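Local coordinates for cell division control protein 4 (Saccharomyces cerevisiae, PDB 3V7D) that recognises phosphorylated proteins such as the CDK inhibitor Sic1 as the substrate-binding F-box subunit of an SCF E3 ubiquitin ligase, directing their ubiquitination, at residues L102-Y106 / N404-S408; I217-V221 / V231-P235; V263-G268 / W295-K301; G443-V447 / E459-S464. The protein carries 1 engineered substitution. All coordinates share one frame. Residue numbers count along the deposited sequence, not the author numbering.

Overall arrangement
Cdc4 illustrates how a WD40 propeller is assembled and joined to its F-box region. From the N terminus, the helical part ends in helix 87-106, whose last turn packs in contact 1 on strand 405-410, closing a loop of 297 residues that contains no helix. Nested in that loop, and following one another, are contact 2, the hairpin of strands 218-224 and 229-233, and contact 3, which joins the edge strand beside that hairpin to the next blade; Val231 links the two. Contact 4 follows contact 1 in series, within the C-terminal blade completed by strand 113-118, and Trp105 touches it. No loops cross; contacts 1 and 4 lie across the chain's centre from 2 and 3.

Contact 1: residues L102-Y106 / N404-S408; sequences LKNWY and NILVS
Helix-to-propeller packing docks the last turn of helix 87-106 against a WD40 blade. The helix 102-106 and strand 405-408 axes cross at 49° and approach to 10.9 Å, so the helix backbone stays clear of the strand and its side chains span the gap; CA atoms of Leu102 and Asn404, and of Trp105 and Ile405, lie 8.1 Å apart. Ile405, extended and in the m,m rotamer, points at the helix between two aromatic residues: its CG2 lies 3.6 Å from Trp105 CZ3, its CD1 3.5 Å from Tyr106 CE1. Trp105 (chi1 -85°, chi2 90°) continues along the strand, its edge meeting Val407 CG2 3.8 Å from CZ3, while its NE1 donates to Gly443 O and its ring stacks on Phe463. Asn404, just before the strand, presents CB 3.8 Å from Leu102 CD1; its ND2 bonds Glu63 O, so the residues just after helix 53-62 also meet the blade here. The one hydrogen bond between the segments runs from Tyr106 OH to Asn404 O, 2.8 Å.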
loop_
_atom_site.group_PDB
_atom_site.type_symbol
_atom_site.label_atom_id
_atom_site.label_comp_id
_atom_site.label_asym_id
_atom_site.label_seq_id
_atom_site.Cartn_x
_atom_site.Cartn_y
_atom_site.Cartn_z
ATOM N N LEU B 102 -6.255 -5.426 -10.213
ATOM C CA LEU B 102 -4.811 -5.465 -10.428
ATOM C C LEU B 102 -4.460 -6.206 -11.711
ATOM O O LEU B 102 -3.587 -5.776 -12.466
ATOM C CB LEU B 102 -4.089 -6.099 -9.236
ATOM C CG LEU B 102 -2.558 -6.134 -9.348
ATOM C CD1 LEU B 102 -1.993 -4.720 -9.477
ATOM C CD2 LEU B 102 -1.921 -6.857 -8.167
ATOM N N LYS B 103 -5.144 -7.318 -11.957
ATOM C CA LYS B 103 -4.908 -8.101 -13.168
ATOM C C LYS B 103 -5.176 -7.280 -14.423
ATOM O O LYS B 103 -4.460 -7.411 -15.415
ATOM C CB LYS B 103 -5.741 -9.382 -13.171
ATOM C CG LYS B 103 -5.034 -10.567 -12.527
ATOM C CD LYS B 103 -5.939 -11.787 -12.446
ATOM C CE LYS B 103 -5.125 -13.065 -12.280
ATOM N NZ LYS B 103 -4.129 -12.963 -11.180
ATOM N N ASN B 104 -6.200 -6.432 -14.375
ATOM C CA ASN B 104 -6.481 -5.529 -15.487
ATOM C C ASN B 104 -5.347 -4.524 -15.707
ATOM O O ASN B 104 -4.881 -4.360 -16.827
ATOM C CB ASN B 104 -7.816 -4.808 -15.283
ATOM C CG ASN B 104 -8.999 -5.752 -15.340
ATOM O OD1 ASN B 104 -8.919 -6.837 -15.922
ATOM N ND2 ASN B 104 -10.109 -5.344 -14.743
ATOM N N TRP B 105 -4.903 -3.874 -14.630
ATOM C CA TRP B 105 -3.752 -2.976 -14.677
ATOM C C TRP B 105 -2.517 -3.654 -15.277
ATOM O O TRP B 105 -1.745 -3.026 -15.999
ATOM C CB TRP B 105 -3.391 -2.488 -13.268
ATOM C CG TRP B 105 -4.155 -1.301 -12.767
ATOM C CD1 TRP B 105 -5.334 -1.313 -12.078
ATOM C CD2 TRP B 105 -3.774 0.078 -12.886
ATOM N NE1 TRP B 105 -5.715 -0.026 -11.768
ATOM C CE2 TRP B 105 -4.775 0.845 -12.256
ATOM C CE3 TRP B 105 -2.687 0.739 -13.473
ATOM C CZ2 TRP B 105 -4.722 2.239 -12.195
ATOM C CZ3 TRP B 105 -2.636 2.123 -13.412
ATOM C CH2 TRP B 105 -3.647 2.856 -12.776
ATOM N N TYR B 106 -2.331 -4.933 -14.957
ATOM C CA TYR B 106 -1.147 -5.682 -15.379
ATOM C C TYR B 106 -1.289 -6.313 -16.765
ATOM O O TYR B 106 -0.296 -6.698 -17.379
ATOM C CB TYR B 106 -0.832 -6.790 -14.368
ATOM C CG TYR B 106 -0.058 -6.351 -13.139
ATOM C CD1 TYR B 106 0.405 -5.049 -13.006
ATOM C CD2 TYR B 106 0.222 -7.253 -12.117
ATOM C CE1 TYR B 106 1.119 -4.657 -11.889
ATOM C CE2 TYR B 106 0.933 -6.869 -10.994
ATOM C CZ TYR B 106 1.381 -5.570 -10.888
ATOM O OH TYR B 106 2.090 -5.183 -9.774
ATOM N N ASN B 404 2.388 -1.754 -6.246
ATOM C CA ASN B 404 2.182 -2.577 -7.428
ATOM C C ASN B 404 2.374 -1.849 -8.759
ATOM O O ASN B 404 2.782 -2.455 -9.747
ATOM C CB ASN B 404 0.788 -3.200 -7.383
ATOM C CG ASN B 404 0.657 -4.248 -6.295
ATOM O OD1 ASN B 404 1.576 -5.029 -6.059
ATOM N ND2 ASN B 404 -0.487 -4.269 -5.626
ATOM N N ILE B 405 2.091 -0.550 -8.776
ATOM C CA ILE B 405 2.010 0.202 -10.020
ATOM C C ILE B 405 2.729 1.545 -9.941
ATOM O O ILE B 405 2.622 2.255 -8.945
ATOM C CB ILE B 405 0.529 0.460 -10.405
ATOM C CG1 ILE B 405 -0.153 -0.839 -10.837
ATOM C CG2 ILE B 405 0.421 1.487 -11.524
ATOM C CD1 ILE B 405 0.251 -1.297 -12.225
ATOM N N LEU B 406 3.466 1.879 -10.998
ATOM C CA LEU B 406 3.978 3.228 -11.202
ATOM C C LEU B 406 3.355 3.820 -12.468
ATOM O O LEU B 406 3.351 3.183 -13.523
ATOM C CB LEU B 406 5.503 3.218 -11.335
ATOM C CG LEU B 406 6.184 4.496 -11.843
ATOM C CD1 LEU B 406 6.083 5.615 -10.821
ATOM C CD2 LEU B 406 7.654 4.253 -12.238
ATOM N N VAL B 407 2.814 5.029 -12.355
ATOM C CA VAL B 407 2.351 5.769 -13.519
ATOM C C VAL B 407 3.124 7.081 -13.570
ATOM O O VAL B 407 3.151 7.813 -12.589
ATOM C CB VAL B 407 0.839 6.071 -13.455
ATOM C CG1 VAL B 407 0.413 6.886 -14.669
ATOM C CG2 VAL B 407 0.034 4.787 -13.375
ATOM N N SER B 408 3.762 7.374 -14.698
ATOM C CA SER B 408 4.583 8.585 -14.806
ATOM C C SER B 408 4.244 9.402 -16.048
ATOM O O SER B 408 3.762 8.867 -17.047
ATOM C CB SER B 408 6.070 8.229 -14.798
ATOM O OG SER B 408 6.370 7.253 -15.785
#

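Contact 2: residues I217-V221 / V231-P235; sequences IKYIV and VWKLP
This is a backbone-paired antiparallel contact inside a single propeller blade, between the two arms of the hairpin of strands 218-224 and 229-233. The strand axes run at 149°, 4.4 Å apart at their closest. Tyr219 faces Lys233 and Val221 faces Val231 as non-hydrogen-bonded pairs (CA-CA 4.4 and 4.6 Å); between them Ile220 and Trp232 form the hydrogen-bonded pair, with Ile220 N to Trp232 O very short at 2.5 Å and Trp232 N to Ile220 O 2.7 Å. Beyond the strand end, Leu234 N still reaches Lys218 O at 2.9 Å. On one face Ile220 (m,t) sets CB 3.9 Å from Trp232 CD1 and CD1 3.9 Å from Leu234 CD1 (t,p), and with Leu234 it packs on Val177 of the preceding blade. On the other, Tyr219 CE2 lies 3.8 Å from Lys233 CG, and Lys233 NZ bonds Pro260 O. Trp232-Lys233 stands where the Trp-Asp pair closes a canonical repeat, marking the second and third strands of a WD40 blade.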
loop_
_atom_site.group_PDB
_atom_site.type_symbol
_atom_site.label_atom_id
_atom_site.label_comp_id
_atom_site.label_asym_id
_atom_site.label_seq_id
_atom_site.Cartn_x
_atom_site.Cartn_y
_atom_site.Cartn_z
ATOM N N ILE B 217 -7.763 17.658 16.219
ATOM C CA ILE B 217 -7.975 19.010 15.701
ATOM C C ILE B 217 -7.160 19.190 14.421
ATOM O O ILE B 217 -5.954 18.962 14.415
ATOM C CB ILE B 217 -7.566 20.107 16.718
ATOM C CG1 ILE B 217 -8.561 20.160 17.883
ATOM C CG2 ILE B 217 -7.446 21.470 16.014
ATOM C CD1 ILE B 217 -7.917 20.181 19.235
ATOM N N LYS B 218 -7.813 19.595 13.337
ATOM C CA LYS B 218 -7.116 19.779 12.068
ATOM C C LYS B 218 -6.520 21.181 11.938
ATOM O O LYS B 218 -7.177 22.183 12.234
ATOM C CB LYS B 218 -8.037 19.461 10.887
ATOM C CG LYS B 218 -8.482 18.002 10.827
ATOM C CD LYS B 218 -9.030 17.646 9.453
ATOM C CE LYS B 218 -9.457 16.188 9.378
ATOM N NZ LYS B 218 -9.619 15.726 7.966
ATOM N N TYR B 219 -5.263 21.233 11.511
ATOM C CA TYR B 219 -4.560 22.492 11.299
ATOM C C TYR B 219 -4.139 22.630 9.840
ATOM O O TYR B 219 -3.776 21.647 9.193
ATOM C CB TYR B 219 -3.314 22.571 12.186
ATOM C CG TYR B 219 -3.586 22.523 13.674
ATOM C CD1 TYR B 219 -3.693 21.309 14.341
ATOM C CD2 TYR B 219 -3.724 23.694 14.417
ATOM C CE1 TYR B 219 -3.939 21.259 15.700
ATOM C CE2 TYR B 219 -3.969 23.653 15.778
ATOM C CZ TYR B 219 -4.076 22.433 16.415
ATOM O OH TYR B 219 -4.320 22.379 17.769
ATOM N N ILE B 220 -4.178 23.853 9.326
ATOM C CA ILE B 220 -3.636 24.134 8.005
ATOM C C ILE B 220 -2.249 24.750 8.146
ATOM O O ILE B 220 -2.041 25.639 8.971
ATOM C CB ILE B 220 -4.525 25.117 7.228
ATOM C CG1 ILE B 220 -5.984 24.665 7.260
ATOM C CG2 ILE B 220 -4.034 25.261 5.799
ATOM C CD1 ILE B 220 -6.937 25.682 6.665
ATOM N N VAL B 221 -1.303 24.271 7.347
ATOM C CA VAL B 221 0.047 24.822 7.326
ATOM C C VAL B 221 0.381 25.253 5.905
ATOM O O VAL B 221 0.348 24.437 4.985
ATOM C CB VAL B 221 1.085 23.786 7.787
ATOM C CG1 VAL B 221 2.445 24.445 7.979
ATOM C CG2 VAL B 221 0.629 23.120 9.071
ATOM N N VAL B 231 0.374 28.975 10.272
ATOM C CA VAL B 231 -0.423 27.869 10.795
ATOM C C VAL B 231 -1.836 28.348 11.137
ATOM O O VAL B 231 -2.014 29.388 11.772
ATOM C CB VAL B 231 0.244 27.204 12.022
ATOM C CG1 VAL B 231 -0.584 26.022 12.504
ATOM C CG2 VAL B 231 1.662 26.753 11.682
ATOM N N TRP B 232 -2.840 27.598 10.692
ATOM C CA TRP B 232 -4.230 27.956 10.939
ATOM C C TRP B 232 -5.038 26.737 11.363
ATOM O O TRP B 232 -4.769 25.621 10.916
ATOM C CB TRP B 232 -4.890 28.565 9.697
ATOM C CG TRP B 232 -3.973 29.234 8.724
ATOM C CD1 TRP B 232 -3.075 28.631 7.890
ATOM C CD2 TRP B 232 -3.905 30.632 8.441
ATOM N NE1 TRP B 232 -2.432 29.575 7.124
ATOM C CE2 TRP B 232 -2.928 30.817 7.445
ATOM C CE3 TRP B 232 -4.566 31.757 8.946
ATOM C CZ2 TRP B 232 -2.597 32.072 6.939
ATOM C CZ3 TRP B 232 -4.237 33.007 8.447
ATOM C CH2 TRP B 232 -3.261 33.153 7.455
ATOM N N LYS B 233 -6.030 26.951 12.222
ATOM C CA LYS B 233 -6.991 25.903 12.536
ATOM C C LYS B 233 -7.996 25.783 11.396
ATOM O O LYS B 233 -8.438 26.792 10.850
ATOM C CB LYS B 233 -7.713 26.197 13.852
ATOM C CG LYS B 233 -6.819 26.093 15.079
ATOM C CD LYS B 233 -7.594 26.331 16.361
ATOM C CE LYS B 233 -8.063 27.770 16.459
ATOM N NZ LYS B 233 -6.924 28.717 16.612
ATOM N N LEU B 234 -8.336 24.550 11.027
ATOM C CA LEU B 234 -9.367 24.308 10.022
ATOM C C LEU B 234 -10.740 24.439 10.669
ATOM O O LEU B 234 -11.058 23.706 11.605
ATOM C CB LEU B 234 -9.213 22.914 9.410
ATOM C CG LEU B 234 -10.244 22.518 8.347
ATOM C CD1 LEU B 234 -10.056 23.330 7.073
ATOM C CD2 LEU B 234 -10.181 21.024 8.051
ATOM N N PRO B 235 -11.552 25.388 10.182
ATOM C CA PRO B 235 -12.891 25.654 10.724
ATOM C C PRO B 235 -13.811 24.433 10.676
ATOM O O PRO B 235 -13.778 23.662 9.714
ATOM C CB PRO B 235 -13.422 26.755 9.805
ATOM C CG PRO B 235 -12.194 27.441 9.299
ATOM C CD PRO B 235 -11.180 26.350 9.131
#

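Contact 3: residues V263-G268 / W295-K301; sequences VGVLRG and WDVAQMK
Met300 adopts a left-handed backbone conformation (phi/psi 54/49) at the first position of a G1 beta bulge, a place usually taken by glycine, and from there sends its side chain across to a neighbouring blade. No hydrogen bond joins the segments. Segment 263-268 lies on the outermost strand, 262-266, of one four-stranded sheet, whereas 295-301 carries the end of strand 292-296 and the turn that follows it in the next; their closest CA atoms, in Leu266 and Met300, are 6.8 Å apart. Leu266 (m,t) is the wedge: its CB sits over the face of Trp295, 3.7 Å from the six-membered ring centroid and 10° off the normal, in a CH-pi contact, and its CD2 lies 3.5 Å from Trp295 CE3 and 3.7 Å from Met300 CE. Met300 (m,m,m) also sets CE 3.5 Å from Gly264 C and SD 4.0 Å from Val263 CG1. Val263 and Gly264 form a classic bulge opposite Val231. At the indole edge, CH2 of Trp295 (chi1 -53°, chi2 93°) lies 3.2 Å from Arg267 O, while NE1 bonds Ser285 OG. Met300 and Lys301 both face Asp296, whose N bonds Lys301 O (3.0 Å); its OD1 accepts from Ala298 N (3.1 Å), an Asx turn, and from Gln299 N (3.2 Å), an Asx motif. Trp295-Asp296 is the WD repeat's signature dipeptide, so the contact represents packing of adjacent WD40 propeller blades.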
loop_
_atom_site.group_PDB
_atom_site.type_symbol
_atom_site.label_atom_id
_atom_site.label_comp_id
_atom_site.label_asym_id
_atom_site.label_seq_id
_atom_site.Cartn_x
_atom_site.Cartn_y
_atom_site.Cartn_z
ATOM N N VAL B 263 -3.039 30.821 14.070
ATOM C CA VAL B 263 -2.257 30.254 15.162
ATOM C C VAL B 263 -0.943 30.998 15.350
ATOM O O VAL B 263 -0.609 31.410 16.460
ATOM C CB VAL B 263 -1.965 28.756 14.939
ATOM C CG1 VAL B 263 -1.192 28.188 16.116
ATOM C CG2 VAL B 263 -3.263 27.989 14.730
ATOM N N GLY B 264 -0.201 31.172 14.261
ATOM C CA GLY B 264 1.067 31.875 14.323
ATOM C C GLY B 264 1.911 31.723 13.073
ATOM O O GLY B 264 1.551 30.999 12.144
ATOM N N VAL B 265 3.045 32.413 13.056
ATOM C CA VAL B 265 3.946 32.390 11.914
ATOM C C VAL B 265 5.211 31.617 12.258
ATOM O O VAL B 265 5.774 31.778 13.338
ATOM C CB VAL B 265 4.335 33.818 11.481
ATOM C CG1 VAL B 265 5.227 33.779 10.243
ATOM C CG2 VAL B 265 3.090 34.648 11.217
ATOM N N LEU B 266 5.653 30.769 11.338
ATOM C CA LEU B 266 6.905 30.050 11.515
ATOM C C LEU B 266 7.983 30.651 10.622
ATOM O O LEU B 266 8.023 30.381 9.422
ATOM C CB LEU B 266 6.720 28.561 11.207
ATOM C CG LEU B 266 5.827 27.789 12.180
ATOM C CD1 LEU B 266 5.688 26.341 11.749
ATOM C CD2 LEU B 266 6.375 27.879 13.594
ATOM N N ARG B 267 8.845 31.472 11.215
ATOM C CA ARG B 267 9.962 32.079 10.500
ATOM C C ARG B 267 11.234 31.286 10.738
ATOM O O ARG B 267 11.449 30.740 11.822
ATOM C CB ARG B 267 10.176 33.529 10.938
ATOM C CG ARG B 267 9.158 34.505 10.406
ATOM C CD ARG B 267 9.419 35.910 10.928
ATOM N NE ARG B 267 8.227 36.476 11.544
ATOM C CZ ARG B 267 7.192 36.939 10.854
ATOM N NH1 ARG B 267 7.207 36.900 9.529
ATOM N NH2 ARG B 267 6.143 37.442 11.485
ATOM N N GLY B 268 12.079 31.228 9.716
ATOM C CA GLY B 268 13.302 30.453 9.782
ATOM C C GLY B 268 14.030 30.428 8.453
ATOM O O GLY B 268 15.256 30.531 8.408
ATOM N N TRP B 295 9.377 21.420 12.214
ATOM C CA TRP B 295 8.634 22.264 13.141
ATOM C C TRP B 295 7.763 21.455 14.096
ATOM O O TRP B 295 7.360 20.332 13.790
ATOM C CB TRP B 295 7.741 23.241 12.376
ATOM C CG TRP B 295 8.441 24.063 11.335
ATOM C CD1 TRP B 295 8.577 23.764 10.009
ATOM C CD2 TRP B 295 9.074 25.333 11.527
ATOM N NE1 TRP B 295 9.265 24.765 9.366
ATOM C CE2 TRP B 295 9.578 25.742 10.276
ATOM C CE3 TRP B 295 9.271 26.161 12.635
ATOM C CZ2 TRP B 295 10.269 26.939 10.105
ATOM C CZ3 TRP B 295 9.955 27.351 12.463
ATOM C CH2 TRP B 295 10.448 27.727 11.209
ATOM N N ASP B 296 7.474 22.044 15.252
ATOM C CA ASP B 296 6.492 21.504 16.183
ATOM C C ASP B 296 5.343 22.503 16.253
ATOM O O ASP B 296 5.404 23.478 17.000
ATOM C CB ASP B 296 7.116 21.308 17.568
ATOM C CG ASP B 296 6.205 20.554 18.529
ATOM O OD1 ASP B 296 4.981 20.795 18.530
ATOM O OD2 ASP B 296 6.722 19.715 19.296
ATOM N N VAL B 297 4.295 22.254 15.476
ATOM C CA VAL B 297 3.207 23.214 15.335
ATOM C C VAL B 297 2.301 23.279 16.560
ATOM O O VAL B 297 1.376 24.088 16.612
ATOM C CB VAL B 297 2.363 22.925 14.087
ATOM C CG1 VAL B 297 3.227 23.017 12.841
ATOM C CG2 VAL B 297 1.711 21.554 14.198
ATOM N N ALA B 298 2.562 22.423 17.541
ATOM C CA ALA B 298 1.865 22.509 18.816
ATOM C C ALA B 298 2.541 23.571 19.674
ATOM O O ALA B 298 1.881 24.328 20.386
ATOM C CB ALA B 298 1.874 21.165 19.524
ATOM N N GLN B 299 3.867 23.623 19.589
ATOM C CA GLN B 299 4.649 24.592 20.343
ATOM C C GLN B 299 5.016 25.790 19.476
ATOM O O GLN B 299 5.480 26.810 19.984
ATOM C CB GLN B 299 5.926 23.945 20.884
ATOM C CG GLN B 299 5.691 22.820 21.876
ATOM C CD GLN B 299 6.987 22.247 22.417
ATOM O OE1 GLN B 299 8.056 22.439 21.835
ATOM N NE2 GLN B 299 6.900 21.546 23.541
ATOM N N MET B 300 4.799 25.656 18.170
ATOM C CA MET B 300 5.201 26.672 17.201
ATOM C C MET B 300 6.683 26.998 17.347
ATOM O O MET B 300 7.070 28.163 17.433
ATOM C CB MET B 300 4.349 27.936 17.339
ATOM C CG MET B 300 2.871 27.708 17.065
ATOM S SD MET B 300 2.562 27.160 15.374
ATOM C CE MET B 300 2.916 28.666 14.469
ATOM N N LYS B 301 7.507 25.955 17.382
ATOM C CA LYS B 301 8.941 26.120 17.569
ATOM C C LYS B 301 9.728 25.277 16.571
ATOM O O LYS B 301 9.270 24.218 16.136
ATOM C CB LYS B 301 9.336 25.746 19.002
ATOM C CG LYS B 301 10.783 26.058 19.363
ATOM C CD LYS B 301 11.071 25.751 20.826
ATOM C CE LYS B 301 12.482 26.172 21.213
ATOM N NZ LYS B 301 12.728 26.031 22.677
#

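Contact 4: residues G443-V447 / E459-S464; sequences GKTLV and EILDFS
Three backbone hydrogen bonds hold this pair: Leu446 N to Leu461 O at 2.9 Å, Leu461 N to Leu446 O at 2.7 Å, and Phe463 N to Lys444 O at 2.7 Å, all nearly linear. At the open end, Lys444 NZ donates to OG of Ser464, last residue of this construct (2.8 Å), which in turn donates to Asp462 OD1 (2.9 Å); Ser464 N also reaches Asp462 OD1 (3.0 Å), an Asx turn, while Lys444 NZ to Asp462 OD1 is a long salt bridge of 3.9 Å. The strands run at 161°, 4.7 Å apart at closest, with Thr445 opposite Asp462 and Val447 opposite Ile460 as non-hydrogen-bonded pairs. On their face, Val447 CG1 lies 4.1 Å from Ile460 CG1, next to strand 125-131. On the other, Leu446 (t,p) places CD2 3.5 Å from Leu461 CD1 (m,t) and 3.8 Å from the edge of Phe463 at CE1, against strand 413-418. Beyond Ile460 and Asp462, the first propeller strand, 113-118, joins the last three, the "Velcro" ring closure of WD40 propellers.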
loop_
_atom_site.group_PDB
_atom_site.type_symbol
_atom_site.label_atom_id
_atom_site.label_comp_id
_atom_site.label_asym_id
_atom_site.label_seq_id
_atom_site.Cartn_x
_atom_site.Cartn_y
_atom_site.Cartn_z
ATOM N N GLY B 443 -7.030 2.306 -6.731
ATOM C CA GLY B 443 -7.823 1.164 -7.144
ATOM C C GLY B 443 -8.090 1.120 -8.639
ATOM O O GLY B 443 -7.167 1.053 -9.450
ATOM N N LYS B 444 -9.367 1.172 -9.000
ATOM C CA LYS B 444 -9.788 0.996 -10.384
ATOM C C LYS B 444 -9.720 2.288 -11.194
ATOM O O LYS B 444 -9.930 2.275 -12.408
ATOM C CB LYS B 444 -11.222 0.467 -10.422
ATOM C CG LYS B 444 -12.205 1.345 -9.656
ATOM C CD LYS B 444 -13.627 0.810 -9.719
ATOM C CE LYS B 444 -14.394 1.429 -10.877
ATOM N NZ LYS B 444 -15.621 0.657 -11.188
ATOM N N THR B 445 -9.436 3.398 -10.523
ATOM C CA THR B 445 -9.541 4.705 -11.159
ATOM C C THR B 445 -8.203 5.419 -11.253
ATOM O O THR B 445 -7.499 5.587 -10.255
ATOM C CB THR B 445 -10.538 5.613 -10.418
ATOM O OG1 THR B 445 -11.799 4.940 -10.293
ATOM C CG2 THR B 445 -10.733 6.923 -11.175
ATOM N N LEU B 446 -7.869 5.840 -12.468
ATOM C CA LEU B 446 -6.664 6.615 -12.729
ATOM C C LEU B 446 -7.076 7.956 -13.340
ATOM O O LEU B 446 -7.835 7.994 -14.311
ATOM C CB LEU B 446 -5.746 5.831 -13.674
ATOM C CG LEU B 446 -4.629 6.526 -14.462
ATOM C CD1 LEU B 446 -3.599 7.129 -13.546
ATOM C CD2 LEU B 446 -3.958 5.540 -15.416
ATOM N N VAL B 447 -6.610 9.057 -12.758
ATOM C CA VAL B 447 -6.937 10.374 -13.302
ATOM C C VAL B 447 -5.693 11.165 -13.687
ATOM O O VAL B 447 -4.656 11.077 -13.026
ATOM C CB VAL B 447 -7.822 11.216 -12.347
ATOM C CG1 VAL B 447 -9.117 10.479 -12.030
ATOM C CG2 VAL B 447 -7.071 11.576 -11.065
ATOM N N GLU B 459 -8.408 13.687 -17.829
ATOM C CA GLU B 459 -8.578 12.332 -18.321
ATOM C C GLU B 459 -8.910 11.400 -17.163
ATOM O O GLU B 459 -8.275 11.458 -16.106
ATOM C CB GLU B 459 -7.307 11.865 -19.033
ATOM C CG GLU B 459 -6.889 12.753 -20.202
ATOM C CD GLU B 459 -7.700 12.496 -21.464
ATOM O OE1 GLU B 459 -7.394 13.112 -22.505
ATOM O OE2 GLU B 459 -8.637 11.669 -21.421
ATOM N N ILE B 460 -9.914 10.552 -17.357
ATOM C CA ILE B 460 -10.271 9.552 -16.359
ATOM C C ILE B 460 -10.248 8.152 -16.966
ATOM O O ILE B 460 -10.981 7.860 -17.913
ATOM C CB ILE B 460 -11.653 9.824 -15.742
ATOM C CG1 ILE B 460 -11.710 11.234 -15.150
ATOM C CG2 ILE B 460 -11.969 8.792 -14.676
ATOM C CD1 ILE B 460 -13.090 11.622 -14.635
ATOM N N LEU B 461 -9.400 7.292 -16.411
ATOM C CA LEU B 461 -9.254 5.922 -16.891
ATOM C C LEU B 461 -9.813 4.916 -15.888
ATOM O O LEU B 461 -9.512 4.968 -14.693
ATOM C CB LEU B 461 -7.787 5.624 -17.198
ATOM C CG LEU B 461 -7.196 6.591 -18.225
ATOM C CD1 LEU B 461 -5.693 6.428 -18.339
ATOM C CD2 LEU B 461 -7.862 6.386 -19.575
ATOM N N ASP B 462 -10.626 3.996 -16.393
ATOM C CA ASP B 462 -11.370 3.057 -15.561
ATOM C C ASP B 462 -10.844 1.636 -15.784
ATOM O O ASP B 462 -10.977 1.096 -16.877
ATOM C CB ASP B 462 -12.854 3.142 -15.937
ATOM C CG ASP B 462 -13.758 2.347 -15.004
ATOM O OD1 ASP B 462 -13.255 1.546 -14.187
ATOM O OD2 ASP B 462 -14.994 2.524 -15.104
ATOM N N PHE B 463 -10.257 1.033 -14.749
ATOM C CA PHE B 463 -9.674 -0.309 -14.862
ATOM C C PHE B 463 -10.562 -1.421 -14.279
ATOM O O PHE B 463 -10.103 -2.546 -14.049
ATOM C CB PHE B 463 -8.277 -0.365 -14.226
ATOM C CG PHE B 463 -7.204 0.317 -15.038
ATOM C CD1 PHE B 463 -7.002 1.687 -14.939
ATOM C CD2 PHE B 463 -6.395 -0.411 -15.895
ATOM C CE1 PHE B 463 -6.011 2.318 -15.680
ATOM C CE2 PHE B 463 -5.401 0.214 -16.641
ATOM C CZ PHE B 463 -5.208 1.579 -16.532
ATOM N N SER B 464 -11.831 -1.114 -14.044
ATOM C CA SER B 464 -12.784 -2.161 -13.674
ATOM C C SER B 464 -13.435 -2.774 -14.915
ATOM O O SER B 464 -13.170 -2.329 -16.027
ATOM C CB SER B 464 -13.865 -1.614 -12.744
ATOM O OG SER B 464 -14.770 -0.773 -13.440
ATOM O OXT SER B 464 -14.241 -3.706 -14.867
#